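Local coordinates for hydratase ChsH2 (Mycobacterium tuberculosis SUMu008, PDB 4W78) that forms, together with its partner ChsH1, a MaoC-like enoyl-CoA hydratase that adds water to a steroid enoyl-CoA during breakdown of the cholesterol side chain, at the interface of chains C and A and the interface of chains A and B. Numbering follows the deposited sequence. Chains: chain A/B, Hydratase ChsH2; chain C, Hydratase ChsH1.

Contact 1: the interface of chains C and A. Residues chain C 34, 38-39; chain A 19, 22-23, 26.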
ATOM      1  N   ASN C  34      -4.084   0.738  -7.739  1.00 11.06           N
ATOM      2  CA  ASN C  34      -2.858   0.558  -6.975  1.00  9.80           C
ATOM      3  C   ASN C  34      -2.157  -0.724  -7.406  1.00 10.56           C
ATOM      4  O   ASN C  34      -0.929  -0.770  -7.517  1.00  9.34           O
ATOM      5  CB  ASN C  34      -3.148   0.509  -5.471  1.00 10.96           C
ATOM      6  CG  ASN C  34      -3.548   1.868  -4.890  1.00 12.28           C
ATOM      7  OD1 ASN C  34      -3.311   2.914  -5.487  1.00 14.12           O
ATOM      8  ND2 ASN C  34      -4.137   1.840  -3.705  1.00 13.52           N
ATOM      9  N   ALA C  38       1.489  -1.231  -9.510  1.00 12.01           N
ATOM     10  CA  ALA C  38       2.642  -1.867  -8.871  1.00 10.01           C
ATOM     11  C   ALA C  38       3.085  -3.122  -9.636  1.00 12.33           C
ATOM     12  O   ALA C  38       4.283  -3.357  -9.789  1.00 12.88           O
ATOM     13  CB  ALA C  38       2.320  -2.202  -7.413  1.00 11.12           C
ATOM     14  N   ILE C  39       2.124  -3.930 -10.079  1.00 11.52           N
ATOM     15  CA  ILE C  39       2.414  -5.162 -10.831  1.00 11.63           C
ATOM     16  C   ILE C  39       2.964  -4.818 -12.212  1.00 14.78           C
ATOM     17  O   ILE C  39       3.725  -5.596 -12.802  1.00 15.31           O
ATOM     18  CB  ILE C  39       1.120  -6.036 -10.947  1.00 12.87           C
ATOM     19  CG1 ILE C  39       0.658  -6.511  -9.562  1.00 13.29           C
ATOM     20  CG2 ILE C  39       1.315  -7.250 -11.875  1.00 15.93           C
ATOM     21  CD1 ILE C  39       1.616  -7.495  -8.884  1.00 14.69           C
TER
ATOM     22  N   PHE A  19       9.862  -2.079  -6.068  1.00 11.08           N
ATOM     23  CA  PHE A  19       8.995  -3.081  -6.663  1.00 10.27           C
ATOM     24  C   PHE A  19       8.462  -4.042  -5.610  1.00 10.27           C
ATOM     25  O   PHE A  19       7.254  -4.314  -5.567  1.00 10.09           O
ATOM     26  CB  PHE A  19       9.757  -3.866  -7.744  1.00 12.37           C
ATOM     27  CG  PHE A  19       8.943  -4.941  -8.367  1.00 13.29           C
ATOM     28  CD1 PHE A  19       7.966  -4.629  -9.301  1.00 15.89           C
ATOM     29  CD2 PHE A  19       9.118  -6.271  -8.000  1.00 14.66           C
ATOM     30  CE1 PHE A  19       7.183  -5.626  -9.877  1.00 21.88           C
ATOM     31  CE2 PHE A  19       8.342  -7.275  -8.574  1.00 18.23           C
ATOM     32  CZ  PHE A  19       7.372  -6.953  -9.513  1.00 21.19           C
ATOM     33  N   SER A  22       6.106  -2.078  -2.982  1.00  7.73           N
ATOM     34  CA  SER A  22       4.865  -1.572  -3.561  1.00  8.05           C
ATOM     35  C   SER A  22       3.924  -2.692  -3.975  1.00  8.60           C
ATOM     36  O   SER A  22       2.697  -2.561  -3.804  1.00  9.18           O
ATOM     37  CB  SER A  22       5.145  -0.627  -4.734  1.00 10.22           C
ATOM     38  OG  SER A  22       5.779  -1.321  -5.787  1.00 11.62           O
ATOM     39  N   THR A  23       4.453  -3.779  -4.528  1.00  7.71           N
ATOM     40  CA  THR A  23       3.587  -4.888  -4.902  1.00  8.47           C
ATOM     41  C   THR A  23       3.006  -5.569  -3.673  1.00  9.22           C
ATOM     42  O   THR A  23       1.822  -5.886  -3.637  1.00 10.05           O
ATOM     43  CB  THR A  23       4.290  -5.922  -5.811  1.00  9.16           C
ATOM     44  OG1 THR A  23       5.497  -6.405  -5.185  1.00 11.12           O
ATOM     45  CG2 THR A  23       4.596  -5.308  -7.192  1.00 11.74           C
ATOM     46  N   ALA A  26       0.308  -3.333  -2.329  1.00  7.74           N
ATOM     47  CA  ALA A  26      -0.837  -3.286  -3.243  1.00  9.03           C
ATOM     48  C   ALA A  26      -1.647  -4.578  -3.223  1.00  8.83           C
ATOM     49  O   ALA A  26      -2.833  -4.581  -3.599  1.00 11.55           O
ATOM     50  CB  ALA A  26      -0.406  -2.965  -4.661  1.00  9.05           C
TER
HETATM   51  O   HOH W   1       6.171  -1.596  -8.550  1.00 15.51           O
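A:Thr23 meets C:Ala38 through its methyl CG2 because the first torsion places OG1 between the backbone N and the carbonyl carbon (chi1 55°) and turns CG2 out toward the other subunit. On A:Phe19, one helical turn earlier, CG stands opposite the backbone N (chi1 178°), which sets one face of the ring against that methyl. This is helix-on-helix packing between the two MaoC-like hydratase subunits, helix 29-39 of ChsH1 against helix 17-26 of ChsH2. CG2 of A:Thr23 comes to 3.3 Å from the carbonyl O of C:Ala38 and also sits over one face of the phenyl ring, offset toward its rim, so it is wedged between ring and partner helix. The hydroxyl OG1 is occupied within its own chain: it donates to the backbone O of A:Phe19 at 2.8 Å, which helps fix the rotation of the methyl. From C:Ile39, CD1 reaches the same CG2 at 4.1 Å, the two side chains crossing at about a right angle. The methyl CB of C:Ala38 rests against the backbone O of A:Ser22 at 3.6 Å and faces CB of A:Ala26 at 3.9 Å; the small side chains probably allow this close approach. A water joins the polar groups: it lies 2.9 Å from O of C:Ala38 and 2.8 Å from OG of A:Ser22. Farther along, CB of A:Ala26 packs against the backbone O of C:Asn34 at 3.6 Å.

Contact 2: the interface of chains A and B. Residues chain A 17-18, 21; chain B 32, 35-36.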
ATOM      1  N   PRO A  17      13.922  -2.664  -4.385  1.00 14.46           N
ATOM      2  CA  PRO A  17      13.105  -2.589  -3.175  1.00 11.10           C
ATOM      3  C   PRO A  17      11.759  -1.918  -3.422  1.00 10.50           C
ATOM      4  O   PRO A  17      10.782  -2.404  -2.849  1.00 12.16           O
ATOM      5  CB  PRO A  17      13.979  -1.788  -2.212  1.00 14.19           C
ATOM      6  CG  PRO A  17      15.386  -2.210  -2.625  1.00 15.69           C
ATOM      7  CD  PRO A  17      15.304  -2.220  -4.131  1.00 15.91           C
ATOM      8  N   THR A  18      11.685  -0.877  -4.250  1.00 10.63           N
ATOM      9  CA  THR A  18      10.386  -0.254  -4.530  1.00  9.48           C
ATOM     10  C   THR A  18       9.397  -1.239  -5.148  1.00 10.71           C
ATOM     11  O   THR A  18       8.215  -1.254  -4.775  1.00  9.96           O
ATOM     12  CB  THR A  18      10.534   0.993  -5.403  1.00 11.85           C
ATOM     13  OG1 THR A  18      11.358   1.939  -4.709  1.00 12.43           O
ATOM     14  CG2 THR A  18       9.157   1.612  -5.719  1.00 13.43           C
ATOM     15  N   VAL A  21       8.301  -3.803  -2.242  1.00  9.03           N
ATOM     16  CA  VAL A  21       7.441  -3.166  -1.248  1.00  8.98           C
ATOM     17  C   VAL A  21       6.090  -2.752  -1.834  1.00  8.46           C
ATOM     18  O   VAL A  21       5.023  -3.039  -1.238  1.00  8.77           O
ATOM     19  CB  VAL A  21       8.162  -1.955  -0.649  1.00  7.35           C
ATOM     20  CG1 VAL A  21       7.233  -1.141   0.246  1.00 10.38           C
ATOM     21  CG2 VAL A  21       9.370  -2.395   0.159  1.00 11.15           C
TER
ATOM     22  N   ASP B  32      11.653   6.745  -2.772  1.00 12.65           N
ATOM     23  CA  ASP B  32      12.440   5.628  -2.262  1.00 13.69           C
ATOM     24  C   ASP B  32      12.891   5.765  -0.799  1.00 15.48           C
ATOM     25  O   ASP B  32      12.928   4.778  -0.064  1.00 15.26           O
ATOM     26  CB  ASP B  32      13.610   5.313  -3.212  1.00 14.79           C
ATOM     27  CG  ASP B  32      14.422   6.543  -3.612  1.00 21.73           C
ATOM     28  OD1 ASP B  32      14.382   7.591  -2.924  1.00 22.93           O
ATOM     29  OD2 ASP B  32      15.142   6.440  -4.638  1.00 24.80           O
ATOM     30  N   HIS B  35      11.015   3.920   2.129  1.00 11.42           N
ATOM     31  CA  HIS B  35      10.864   2.466   2.203  1.00 12.37           C
ATOM     32  C   HIS B  35      12.094   1.682   1.743  1.00 15.30           C
ATOM     33  O   HIS B  35      12.145   0.465   1.900  1.00 17.93           O
ATOM     34  CB  HIS B  35       9.652   2.011   1.394  1.00 13.95           C
ATOM     35  CG  HIS B  35       9.791   2.275  -0.073  1.00 13.78           C
ATOM     36  ND1 HIS B  35       9.221   3.373  -0.678  1.00 14.38           N
ATOM     37  CD2 HIS B  35      10.456   1.606  -1.045  1.00 15.70           C
ATOM     38  CE1 HIS B  35       9.527   3.364  -1.965  1.00 14.32           C
ATOM     39  NE2 HIS B  35      10.280   2.306  -2.212  1.00 15.76           N
ATOM     40  N   ASP B  36      13.080   2.364   1.167  1.00 12.25           N
ATOM     41  CA  ASP B  36      14.279   1.711   0.670  1.00 13.46           C
ATOM     42  C   ASP B  36      15.459   2.259   1.472  1.00 15.60           C
ATOM     43  O   ASP B  36      15.921   3.371   1.228  1.00 15.28           O
ATOM     44  CB  ASP B  36      14.431   2.034  -0.828  1.00 14.04           C
ATOM     45  CG  ASP B  36      15.642   1.378  -1.478  1.00 18.06           C
ATOM     46  OD1 ASP B  36      16.604   1.004  -0.774  1.00 19.29           O
ATOM     47  OD2 ASP B  36      15.643   1.253  -2.727  1.00 19.86           O
TER
HETATM   48  O   HOH W   2      14.037   1.126  -4.804  1.00 18.79           O
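B:His35 reaches across the ChsH2-ChsH2 interface to A:Thr18 from the segment that follows the Asp-x4-His motif of the MaoC-like hydratases, formed here by B:Asp29 and B:His34. Its ring is carried between the backbone N and the carbonyl carbon (chi1 64°). At the base, CB touches the methyl CG1 of A:Val21 at 4.1 Å. Farther out, the ring carbon CD2 passes CA of A:Thr18 at 4.0 Å, CE1 passes OG1 of A:Thr18 at 3.6 Å with its CG2 farther off, and at the tip NE2 shares a hydrogen bond of 2.7 Å with the hydroxyl OG1 of A:Thr18. That hydroxyl lies at the edge of the imidazole, in its plane; either group could be the donor. One face of the ring has the backbone O of B:Asp32 over its centre, a contact from its own chain that backs the imidazole. OG1 also binds a water at 2.8 Å, which lies 3.1 Å from the backbone N of A:Thr18, in the first turn of helix 17-26. The same water is 2.6 Å from the carboxylate OD2 of B:Asp36 and so ties the helix start to a likely negative charge. OD2 further packs on the ring of A:Pro17, 3.5 Å from its CG, the two side chains crossing obliquely.

Contact 3: the interface of chains C and A. Residues chain C 65, 107, 109; chain A 56-57, 60, 75-76.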
ATOM      1  N   ALA C  65      -6.443 -12.299 -10.497  1.00 12.64           N
ATOM      2  CA  ALA C  65      -5.421 -12.545  -9.478  1.00 13.27           C
ATOM      3  C   ALA C  65      -5.526 -11.624  -8.261  1.00 14.07           C
ATOM      4  O   ALA C  65      -4.785 -11.798  -7.304  1.00 14.32           O
ATOM      5  CB  ALA C  65      -4.022 -12.445 -10.088  1.00 14.98           C
ATOM      6  N   GLN C 107      -5.378 -21.298  -7.740  1.00 14.46           N
ATOM      7  CA  GLN C 107      -6.592 -20.488  -7.742  1.00 11.60           C
ATOM      8  C   GLN C 107      -7.409 -20.746  -9.005  1.00 13.92           C
ATOM      9  O   GLN C 107      -6.854 -20.829 -10.107  1.00 16.24           O
ATOM     10  CB  GLN C 107      -6.244 -18.993  -7.652  1.00 13.86           C
ATOM     11  CG  GLN C 107      -5.539 -18.611  -6.344  1.00 15.98           C
ATOM     12  CD  GLN C 107      -5.483 -17.107  -6.103  1.00 17.63           C
ATOM     13  OE1 GLN C 107      -5.589 -16.310  -7.028  1.00 16.66           O
ATOM     14  NE2 GLN C 107      -5.319 -16.715  -4.833  1.00 19.35           N
ATOM     15  N   TYR C 109     -10.799 -19.222 -11.113  1.00 14.33           N
ATOM     16  CA  TYR C 109     -11.665 -18.046 -11.216  1.00 13.05           C
ATOM     17  C   TYR C 109     -12.899 -18.400 -12.042  1.00 15.49           C
ATOM     18  O   TYR C 109     -12.804 -18.679 -13.238  1.00 17.64           O
ATOM     19  CB  TYR C 109     -10.903 -16.874 -11.851  1.00 14.20           C
ATOM     20  CG  TYR C 109      -9.507 -16.715 -11.288  1.00 12.80           C
ATOM     21  CD1 TYR C 109      -9.305 -16.224  -9.997  1.00 12.44           C
ATOM     22  CD2 TYR C 109      -8.393 -17.076 -12.033  1.00 13.07           C
ATOM     23  CE1 TYR C 109      -8.025 -16.104  -9.469  1.00 12.40           C
ATOM     24  CE2 TYR C 109      -7.118 -16.961 -11.519  1.00 13.37           C
ATOM     25  CZ  TYR C 109      -6.941 -16.466 -10.234  1.00 12.97           C
ATOM     26  OH  TYR C 109      -5.670 -16.356  -9.740  1.00 14.81           O
TER
ATOM     27  N   THR A  56       1.418 -14.423  -8.239  1.00 12.67           N
ATOM     28  CA  THR A  56       0.176 -14.729  -8.949  1.00 12.87           C
ATOM     29  C   THR A  56      -0.158 -13.636  -9.974  1.00 13.06           C
ATOM     30  O   THR A  56      -0.497 -13.924 -11.130  1.00 11.62           O
ATOM     31  CB  THR A  56      -0.980 -14.918  -7.956  1.00 13.28           C
ATOM     32  OG1 THR A  56      -0.585 -15.848  -6.934  1.00 17.76           O
ATOM     33  CG2 THR A  56      -2.209 -15.461  -8.675  1.00 14.68           C
ATOM     34  N   GLY A  57      -0.037 -12.376  -9.566  1.00 10.88           N
ATOM     35  CA  GLY A  57      -0.301 -11.265 -10.463  1.00 10.62           C
ATOM     36  C   GLY A  57       0.662 -11.166 -11.630  1.00 12.00           C
ATOM     37  O   GLY A  57       0.255 -10.818 -12.732  1.00 12.95           O
ATOM     38  N   GLN A  60      -0.073 -13.876 -14.108  1.00 15.02           N
ATOM     39  CA  GLN A  60      -1.242 -13.438 -14.870  1.00 14.32           C
ATOM     40  C   GLN A  60      -0.860 -12.426 -15.955  1.00 14.01           C
ATOM     41  O   GLN A  60      -1.218 -12.591 -17.130  1.00 16.82           O
ATOM     42  CB  GLN A  60      -2.275 -12.835 -13.923  1.00 14.27           C
ATOM     43  CG  GLN A  60      -3.526 -12.359 -14.613  1.00 16.73           C
ATOM     44  CD  GLN A  60      -4.546 -11.890 -13.631  1.00 21.47           C
ATOM     45  OE1 GLN A  60      -5.365 -12.673 -13.146  1.00 24.37           O
ATOM     46  NE2 GLN A  60      -4.505 -10.615 -13.321  1.00 22.28           N
ATOM     47  N   SER A  75      -7.612 -20.204 -14.427  1.00 14.72           N
ATOM     48  CA  SER A  75      -6.943 -20.676 -13.222  1.00 14.25           C
ATOM     49  C   SER A  75      -5.463 -20.371 -13.263  1.00 12.99           C
ATOM     50  O   SER A  75      -4.864 -20.269 -14.345  1.00 15.38           O
ATOM     51  CB  SER A  75      -7.164 -22.181 -13.002  1.00 20.51           C
ATOM     52  OG  SER A  75      -6.579 -22.959 -14.039  1.00 23.13           O
ATOM     53  N   ILE A  76      -4.885 -20.197 -12.080  1.00 13.63           N
ATOM     54  CA  ILE A  76      -3.438 -20.054 -11.930  1.00 13.02           C
ATOM     55  C   ILE A  76      -2.983 -20.938 -10.781  1.00 14.89           C
ATOM     56  O   ILE A  76      -3.435 -20.761  -9.645  1.00 15.56           O
ATOM     57  CB  ILE A  76      -3.037 -18.586 -11.641  1.00 15.36           C
ATOM     58  CG1 ILE A  76      -3.395 -17.688 -12.840  1.00 16.30           C
ATOM     59  CG2 ILE A  76      -1.532 -18.490 -11.324  1.00 16.29           C
ATOM     60  CD1 ILE A  76      -3.275 -16.182 -12.538  1.00 18.24           C
TER
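Beyond CE2 of the phenol ring of C:Tyr109, near the ring plane, lies CG1 of A:Ile76, 4.0 Å from CE2, while CA of A:Ser75 sits off to one side of the plane near CD2. At the tip, OH meets CD1 of A:Ile76 and CG2 of A:Thr56, each 3.7 Å away and both on its ChsH2 side. The phenol donates to the amide OE1 of C:Gln107 at 2.7 Å, in the carbonyl plane and on a lone pair, a link within ChsH1 that probably helps hold both side chains in register against ChsH2. The second flat group is the amide of A:Gln60, which has the methyl CB of C:Ala65 above one face, offset toward OE1 and 3.6 Å from CD. Its OE1 accepts a hydrogen bond from the backbone N of C:Ala65 at 2.9 Å, the donor tilted 25° from the carbonyl plane. With CG opposite the backbone N (chi1 -180°) and the chain extended, A:Gln60 reaches C:Ala65 from helix 52-67. Beside these side chains, strands 99-109 and 72-80 form an antiparallel bridge. N of C:Gln107 gives a nearly straight bond to O of A:Ile76 (2.8 Å, 176° at H), and N of A:Ile76 returns one to O of C:Gln107 at 2.9 Å. The bridge pairs a strand of each subunit and so helps to hold ChsH1 and ChsH2 together.

Helix 17-26 of ChsH2 serves both contact 1 and contact 2, whose C-alpha centres are about 11 Å apart: one set of its residues faces ChsH1, another faces the second ChsH2. Contact 3 belongs to the same pair of chains as contact 1, about 16 Å from it, but uses helix 52-67 and strand 72-80; it lies about 25 Å from contact 2. Contacts 1 and 3 thus hold the heterodimer at separate places, while contact 2 and its two-fold twin, in the deposited assembly of two ChsH1 and two ChsH2, join two heterodimers through ChsH2.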